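Local atomic coordinates of serine repeat antigen 5 (Plasmodium falciparum, PDB entry 6X42), a protein that is a pseudo-zymogen of the papain-like cysteine protease family, built on the protease fold but probably carrying serine where active relatives have the catalytic cysteine. Residues A[53-57]-A[78-82]. Numbering follows the deposited sequence.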
loop_
_atom_site.group_PDB
_atom_site.type_symbol
_atom_site.label_atom_id
_atom_site.label_comp_id
_atom_site.label_asym_id
_atom_site.label_seq_id
_atom_site.Cartn_x
_atom_site.Cartn_y
_atom_site.Cartn_z
ATOM N N SER A 53 6.935 -7.080 -2.133
ATOM C CA SER A 53 5.753 -6.368 -1.651
ATOM C C SER A 53 5.964 -4.860 -1.605
ATOM O O SER A 53 5.001 -4.101 -1.766
ATOM C CB SER A 53 5.315 -6.868 -0.275
ATOM O OG SER A 53 6.229 -6.483 0.751
ATOM N N TRP A 54 7.196 -4.405 -1.360
ATOM C CA TRP A 54 7.446 -2.966 -1.335
ATOM C C TRP A 54 7.005 -2.324 -2.647
ATOM O O TRP A 54 6.512 -1.190 -2.659
ATOM C CB TRP A 54 8.917 -2.685 -1.035
ATOM C CG TRP A 54 9.909 -3.185 -2.057
ATOM C CD1 TRP A 54 10.325 -4.472 -2.225
ATOM C CD2 TRP A 54 10.596 -2.406 -3.026
ATOM N NE1 TRP A 54 11.244 -4.534 -3.245
ATOM C CE2 TRP A 54 11.426 -3.280 -3.751
ATOM C CE3 TRP A 54 10.608 -1.047 -3.348
ATOM C CZ2 TRP A 54 12.265 -2.843 -4.771
ATOM C CZ3 TRP A 54 11.424 -0.618 -4.373
ATOM C CH2 TRP A 54 12.242 -1.516 -5.071
ATOM N N ILE A 55 7.177 -3.038 -3.761
ATOM C CA ILE A 55 6.773 -2.540 -5.073
ATOM C C ILE A 55 5.257 -2.597 -5.232
ATOM O O ILE A 55 4.626 -1.636 -5.674
ATOM C CB ILE A 55 7.463 -3.333 -6.197
ATOM C CG1 ILE A 55 8.972 -3.370 -6.028
ATOM C CG2 ILE A 55 7.090 -2.709 -7.549
ATOM C CD1 ILE A 55 9.687 -4.244 -7.086
ATOM N N PHE A 56 4.647 -3.737 -4.908
ATOM C CA PHE A 56 3.202 -3.876 -5.071
ATOM C C PHE A 56 2.436 -2.868 -4.226
ATOM O O PHE A 56 1.494 -2.232 -4.707
ATOM C CB PHE A 56 2.769 -5.327 -4.784
ATOM C CG PHE A 56 3.147 -6.278 -5.903
ATOM C CD1 PHE A 56 4.363 -6.953 -5.888
ATOM C CD2 PHE A 56 2.333 -6.434 -6.997
ATOM C CE1 PHE A 56 4.743 -7.765 -6.942
ATOM C CE2 PHE A 56 2.701 -7.257 -8.049
ATOM C CZ PHE A 56 3.921 -7.917 -8.019
ATOM N N ALA A 57 2.829 -2.699 -2.965
ATOM C CA ALA A 57 2.086 -1.776 -2.108
ATOM C C ALA A 57 2.310 -0.322 -2.524
ATOM O O ALA A 57 1.388 0.511 -2.487
ATOM C CB ALA A 57 2.484 -1.991 -0.655
ATOM N N ALA A 78 5.045 -3.687 -11.930
ATOM C CA ALA A 78 5.940 -3.927 -10.805
ATOM C C ALA A 78 7.301 -4.407 -11.290
ATOM O O ALA A 78 8.330 -4.117 -10.674
ATOM C CB ALA A 78 5.353 -4.978 -9.867
ATOM N N LEU A 79 7.319 -5.192 -12.371
ATOM C CA LEU A 79 8.578 -5.769 -12.847
ATOM C C LEU A 79 9.539 -4.695 -13.345
ATOM O O LEU A 79 10.755 -4.797 -13.141
ATOM C CB LEU A 79 8.289 -6.804 -13.930
ATOM C CG LEU A 79 9.448 -7.738 -14.288
ATOM C CD1 LEU A 79 9.828 -8.609 -13.096
ATOM C CD2 LEU A 79 9.088 -8.602 -15.503
ATOM N N TYR A 80 9.014 -3.638 -13.972
ATOM C CA TYR A 80 9.882 -2.547 -14.400
ATOM C C TYR A 80 10.573 -1.904 -13.206
ATOM O O TYR A 80 11.781 -1.637 -13.236
ATOM C CB TYR A 80 9.087 -1.508 -15.189
ATOM C CG TYR A 80 9.976 -0.504 -15.894
ATOM C CD1 TYR A 80 10.510 -0.770 -17.141
ATOM C CD2 TYR A 80 10.316 0.694 -15.284
ATOM C CE1 TYR A 80 11.345 0.140 -17.778
ATOM C CE2 TYR A 80 11.141 1.611 -15.915
ATOM C CZ TYR A 80 11.662 1.327 -17.155
ATOM O OH TYR A 80 12.499 2.234 -17.789
ATOM N N VAL A 81 9.811 -1.645 -12.140
ATOM C CA VAL A 81 10.373 -1.040 -10.941
ATOM C C VAL A 81 11.380 -1.972 -10.284
ATOM O O VAL A 81 12.402 -1.525 -9.754
ATOM C CB VAL A 81 9.252 -0.600 -9.983
ATOM C CG1 VAL A 81 9.828 -0.022 -8.705
ATOM C CG2 VAL A 81 8.324 0.380 -10.694
ATOM N N ALA A 82 11.115 -3.278 -10.293
ATOM C CA ALA A 82 12.065 -4.212 -9.703
ATOM C C ALA A 82 13.396 -4.192 -10.435
ATOM O O ALA A 82 14.452 -4.327 -9.816
ATOM C CB ALA A 82 11.508 -5.632 -9.774
#
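The carbonyl oxygen Ala78 O, bonded at 2.9 Å to Ala82 N within its own helix turn, also has the methyl Ile55 CG2 against it at 3.6 Å. Around this point two helices meet by fitting Ile55 against two alanines and a valine, with apolar contact alone joining segments 53-57 and 78-82. Ile55 divides the work between its branches. CG2, anti to the backbone N, faces Ala78 CB at 3.7 Å and Val81 CB at 3.9 Å; the other arm, extended to CD1 (chi2 176°), reaches Ala82 CB at 3.5 Å. Its root, Ile55 CG1, lies over the middle of one face of the Trp54 indole. Phe56 leaves its backbone away from the partner helix, yet its ring swings back so that Ala78 CB stands over one face, 4.0 Å from the centroid and 22° off the normal, a CH-pi contact displaced toward CZ. The axes of the two segments approach to 9.6 Å, with their N-to-C directions 131° apart. Helix 53-68 is the central helix of the papain fold, with Ser53 probably in the nucleophile's place; helix 99-109 covers Trp54 and Val81 through Ile105, while strands 189-193 and 219-230 back Ala57.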